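Local structure of histone-lysine N-methyltransferase, H3 lysine-9 specific SUVH4 (Arabidopsis thaliana, 4QEO) at residues A[176-181]-A[372-377]. The protein transfers methyl groups from S-adenosyl-L-methionine to a lysine of the histone H3 tail and binds methylated DNA, linking DNA methylation to repressive histone methylation. Numbering follows the deposited sequence.
Sequences SYTKRV and WEYIPA. With nucleotides of chain B.
This is a piece of the interface between the DNA-binding SRA domain and the catalytic SET domain: the connection leading into SRA strand 180-197 meets the loop between SET strands 367-371 and 380-383. The two backbones run at 79° to each other and come nearest at Thr178 and Tyr374, whose CA atoms stand 6.9 Å apart. From the SET side, Tyr374 and Pro376 both direct their side chains at the SRA segment, while Ile375 between them turns away. Thr178 has OG1 anti to its carbonyl carbon (chi1 -40°), and that hydroxyl oxygen sits 3.4 Å from Tyr374 CB, close to the root of the ring. Further along the same tyrosine, at its tip, Val181 CG1 lies 3.7 Å from Tyr374 OH, and Val181 CG2 comes obliquely to the ring. Phe70 meets the tyrosine ring almost perpendicularly and Arg68 of strand 68-69 also touches this side chain, both from the SRA side, while Pro494 packs on it from the SET side. At the other end, Tyr177 CB packs 3.8 Å from Pro376 CG, and ring atom CD2 of Tyr177 stands 4.1 Å from both CG and CD of Pro376; the two side chains cross at about a right angle. The phenol OH of Tyr177 continues to a hydrogen bond with Asp321. Arg180 heads for the DNA instead: its chain bends at chi2 and chi3, and NH2 gives a very short, bent hydrogen bond (2.5 Å, 121°) to OP2 of DA8 of chain B, with Tyr182 OH as a second partner. No hydrogen bond links the two segments, so van der Waals packing carries this small interface of 275 Å², with an arginine bonded to a DNA phosphate directly before Val181.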
ATOM      1  N   SER A 176      -5.452  -6.971  11.138  1.00 93.09           N
ATOM      2  CA  SER A 176      -4.978  -8.339  10.946  1.00 94.82           C
ATOM      3  C   SER A 176      -3.466  -8.389  10.711  1.00 87.66           C
ATOM      4  O   SER A 176      -2.785  -9.284  11.210  1.00 88.33           O
ATOM      5  CB  SER A 176      -5.711  -9.012   9.773  1.00 97.53           C
ATOM      6  OG  SER A 176      -7.060  -9.328  10.097  1.00102.70           O
ATOM      7  N   TYR A 177      -2.971  -7.442   9.917  1.00 66.08           N
ATOM      8  CA  TYR A 177      -1.622  -7.500   9.394  1.00 54.23           C
ATOM      9  C   TYR A 177      -0.683  -6.380   9.764  1.00 55.60           C
ATOM     10  O   TYR A 177       0.502  -6.526   9.651  1.00 51.85           O
ATOM     11  CB  TYR A 177      -1.704  -7.586   7.886  1.00 44.17           C
ATOM     12  CG  TYR A 177      -2.531  -8.735   7.412  1.00 41.25           C
ATOM     13  CD1 TYR A 177      -2.338  -9.998   7.913  1.00 41.02           C
ATOM     14  CD2 TYR A 177      -3.500  -8.562   6.473  1.00 38.06           C
ATOM     15  CE1 TYR A 177      -3.084 -11.060   7.477  1.00 42.42           C
ATOM     16  CE2 TYR A 177      -4.259  -9.615   6.045  1.00 41.23           C
ATOM     17  CZ  TYR A 177      -4.044 -10.865   6.552  1.00 42.12           C
ATOM     18  OH  TYR A 177      -4.798 -11.905   6.129  1.00 48.72           O
ATOM     19  N   THR A 178      -1.228  -5.243  10.153  1.00 65.29           N
ATOM     20  CA  THR A 178      -0.405  -4.071  10.433  1.00 65.19           C
ATOM     21  C   THR A 178      -0.486  -3.692  11.882  1.00 60.24           C
ATOM     22  O   THR A 178      -1.485  -3.253  12.350  1.00 62.91           O
ATOM     23  CB  THR A 178      -0.920  -2.890   9.641  1.00 67.93           C
ATOM     24  OG1 THR A 178      -1.308  -3.321   8.341  1.00 69.27           O
ATOM     25  CG2 THR A 178       0.129  -1.803   9.551  1.00 62.98           C
ATOM     26  N   LYS A 179       0.569  -3.914  12.610  1.00 50.55           N
ATOM     27  CA  LYS A 179       0.587  -3.557  13.988  1.00 43.22           C
ATOM     28  C   LYS A 179       0.654  -2.064  14.303  1.00 43.35           C
ATOM     29  O   LYS A 179       0.053  -1.583  15.225  1.00 38.48           O
ATOM     30  CB  LYS A 179       1.699  -4.321  14.657  1.00 47.56           C
ATOM     31  CG  LYS A 179       1.438  -5.824  14.701  1.00 53.50           C
ATOM     32  CD  LYS A 179       0.682  -6.192  15.956  1.00 57.94           C
ATOM     33  CE  LYS A 179       0.746  -7.674  16.244  1.00 66.91           C
ATOM     34  NZ  LYS A 179       2.085  -8.015  16.768  1.00 68.86           N
ATOM     35  N   ARG A 180       1.470  -1.373  13.533  1.00 44.25           N
ATOM     36  CA  ARG A 180       1.744   0.038  13.728  1.00 46.16           C
ATOM     37  C   ARG A 180       1.838   0.848  12.439  1.00 39.81           C
ATOM     38  O   ARG A 180       2.226   0.350  11.423  1.00 42.38           O
ATOM     39  CB  ARG A 180       2.995   0.219  14.551  1.00 50.98           C
ATOM     40  CG  ARG A 180       2.934   1.485  15.365  1.00 58.25           C
ATOM     41  CD  ARG A 180       3.426   1.331  16.788  1.00 59.18           C
ATOM     42  NE  ARG A 180       4.674   2.009  16.837  1.00 56.73           N
ATOM     43  CZ  ARG A 180       5.472   2.069  17.877  1.00 54.50           C
ATOM     44  NH1 ARG A 180       5.131   1.480  19.005  1.00 63.13           N
ATOM     45  NH2 ARG A 180       6.593   2.712  17.761  1.00 37.15           N
ATOM     46  N   VAL A 181       1.432   2.098  12.508  1.00 33.18           N
ATOM     47  CA  VAL A 181       1.518   2.988  11.391  1.00 28.71           C
ATOM     48  C   VAL A 181       2.040   4.347  11.858  1.00 28.94           C
ATOM     49  O   VAL A 181       1.811   4.725  12.973  1.00 29.12           O
ATOM     50  CB  VAL A 181       0.164   3.109  10.711  1.00 39.40           C
ATOM     51  CG1 VAL A 181      -0.799   3.867  11.554  1.00 35.07           C
ATOM     52  CG2 VAL A 181       0.290   3.774   9.383  1.00 48.57           C
ATOM     53  N   TRP A 372     -11.928  -1.246   4.366  1.00 49.53           N
ATOM     54  CA  TRP A 372     -12.114  -0.759   5.728  1.00 49.68           C
ATOM     55  C   TRP A 372     -10.901  -1.047   6.582  1.00 45.16           C
ATOM     56  O   TRP A 372     -10.804  -0.581   7.705  1.00 45.74           O
ATOM     57  CB  TRP A 372     -13.341  -1.398   6.369  1.00 55.57           C
ATOM     58  CG  TRP A 372     -14.638  -0.849   5.872  1.00 60.82           C
ATOM     59  CD1 TRP A 372     -14.820   0.067   4.878  1.00 61.06           C
ATOM     60  CD2 TRP A 372     -15.938  -1.183   6.354  1.00 64.84           C
ATOM     61  NE1 TRP A 372     -16.160   0.322   4.710  1.00 61.43           N
ATOM     62  CE2 TRP A 372     -16.868  -0.436   5.606  1.00 65.22           C
ATOM     63  CE3 TRP A 372     -16.409  -2.052   7.344  1.00 67.91           C
ATOM     64  CZ2 TRP A 372     -18.240  -0.529   5.817  1.00 70.12           C
ATOM     65  CZ3 TRP A 372     -17.773  -2.145   7.552  1.00 69.71           C
ATOM     66  CH2 TRP A 372     -18.672  -1.387   6.792  1.00 72.46           C
ATOM     67  N   GLU A 373      -9.978  -1.830   6.050  1.00 45.17           N
ATOM     68  CA  GLU A 373      -8.758  -2.144   6.777  1.00 49.11           C
ATOM     69  C   GLU A 373      -7.528  -1.997   5.894  1.00 45.57           C
ATOM     70  O   GLU A 373      -7.629  -1.847   4.677  1.00 48.40           O
ATOM     71  CB  GLU A 373      -8.819  -3.558   7.369  1.00 53.02           C
ATOM     72  CG  GLU A 373      -9.803  -4.483   6.683  1.00 54.82           C
ATOM     73  CD  GLU A 373      -9.761  -5.902   7.229  1.00 58.62           C
ATOM     74  OE1 GLU A 373     -10.615  -6.723   6.834  1.00 60.16           O
ATOM     75  OE2 GLU A 373      -8.866  -6.198   8.048  1.00 61.43           O
ATOM     76  N   TYR A 374      -6.368  -2.051   6.531  1.00 39.43           N
ATOM     77  CA  TYR A 374      -5.090  -1.937   5.848  1.00 39.18           C
ATOM     78  C   TYR A 374      -4.853  -3.111   4.911  1.00 41.08           C
ATOM     79  O   TYR A 374      -5.126  -4.254   5.267  1.00 43.01           O
ATOM     80  CB  TYR A 374      -3.971  -1.833   6.887  1.00 38.83           C
ATOM     81  CG  TYR A 374      -3.935  -0.483   7.584  1.00 42.92           C
ATOM     82  CD1 TYR A 374      -3.356   0.616   6.970  1.00 39.91           C
ATOM     83  CD2 TYR A 374      -4.492  -0.307   8.848  1.00 44.12           C
ATOM     84  CE1 TYR A 374      -3.321   1.857   7.598  1.00 44.01           C
ATOM     85  CE2 TYR A 374      -4.465   0.929   9.477  1.00 45.06           C
ATOM     86  CZ  TYR A 374      -3.883   2.007   8.848  1.00 42.98           C
ATOM     87  OH  TYR A 374      -3.851   3.237   9.474  1.00 48.24           O
ATOM     88  N   ILE A 375      -4.377  -2.812   3.702  1.00 37.45           N
ATOM     89  CA  ILE A 375      -4.002  -3.841   2.731  1.00 33.24           C
ATOM     90  C   ILE A 375      -2.501  -3.760   2.407  1.00 33.64           C
ATOM     91  O   ILE A 375      -2.042  -2.798   1.780  1.00 33.38           O
ATOM     92  CB  ILE A 375      -4.808  -3.714   1.429  1.00 37.29           C
ATOM     93  CG1 ILE A 375      -6.308  -3.810   1.724  1.00 39.98           C
ATOM     94  CG2 ILE A 375      -4.385  -4.790   0.436  1.00 36.84           C
ATOM     95  CD1 ILE A 375      -7.185  -3.695   0.502  1.00 37.87           C
ATOM     96  N   PRO A 376      -1.725  -4.760   2.856  1.00 38.14           N
ATOM     97  CA  PRO A 376      -0.284  -4.751   2.590  1.00 35.45           C
ATOM     98  C   PRO A 376       0.017  -4.954   1.110  1.00 30.98           C
ATOM     99  O   PRO A 376      -0.693  -5.696   0.423  1.00 32.42           O
ATOM    100  CB  PRO A 376       0.235  -5.948   3.406  1.00 38.12           C
ATOM    101  CG  PRO A 376      -0.828  -6.203   4.435  1.00 42.11           C
ATOM    102  CD  PRO A 376      -2.117  -5.869   3.741  1.00 40.21           C
ATOM    103  N   ALA A 377       1.070  -4.303   0.630  1.00 31.47           N
ATOM    104  CA  ALA A 377       1.511  -4.445  -0.756  1.00 35.20           C
ATOM    105  C   ALA A 377       1.856  -5.898  -1.053  1.00 31.59           C
ATOM    106  O   ALA A 377       2.590  -6.525  -0.298  1.00 32.41           O
ATOM    107  CB  ALA A 377       2.731  -3.554  -1.008  1.00 32.90           C
TER
ATOM    108  P    DA B   8       9.916   4.142  17.925  1.00 30.27           P
ATOM    109  OP1  DA B   8       9.467   5.231  17.117  1.00 27.90           O
ATOM    110  OP2  DA B   8       8.990   3.141  18.313  1.00 26.72           O
ATOM    111  O5'  DA B   8      11.025   3.487  17.014  1.00 27.64           O
ATOM    112  C5'  DA B   8      11.526   2.199  17.313  1.00 29.45           C
ATOM    113  C4'  DA B   8      11.537   1.347  16.072  1.00 29.76           C
ATOM    114  O4'  DA B   8      12.513   0.314  16.235  1.00 27.78           O
ATOM    115  C3'  DA B   8      10.231   0.612  15.827  1.00 29.16           C
ATOM    116  O3'  DA B   8      10.098   0.337  14.434  1.00 27.53           O
ATOM    117  C2'  DA B   8      10.382  -0.607  16.712  1.00 28.73           C
ATOM    118  C1'  DA B   8      11.892  -0.835  16.774  1.00 29.59           C
ATOM    119  N9   DA B   8      12.465  -1.064  18.095  1.00 34.14           N
ATOM    120  C8   DA B   8      12.094  -0.537  19.302  1.00 34.64           C
ATOM    121  N7   DA B   8      12.857  -0.908  20.297  1.00 35.23           N
ATOM    122  C5   DA B   8      13.806  -1.721  19.701  1.00 33.99           C
ATOM    123  C6   DA B   8      14.904  -2.430  20.218  1.00 36.81           C
ATOM    124  N6   DA B   8      15.253  -2.422  21.501  1.00 36.21           N
ATOM    125  N1   DA B   8      15.651  -3.140  19.353  1.00 40.97           N
ATOM    126  C2   DA B   8      15.303  -3.151  18.065  1.00 40.92           C
ATOM    127  N3   DA B   8      14.304  -2.522  17.459  1.00 37.76           N
ATOM    128  C4   DA B   8      13.582  -1.819  18.345  1.00 34.68           C
TER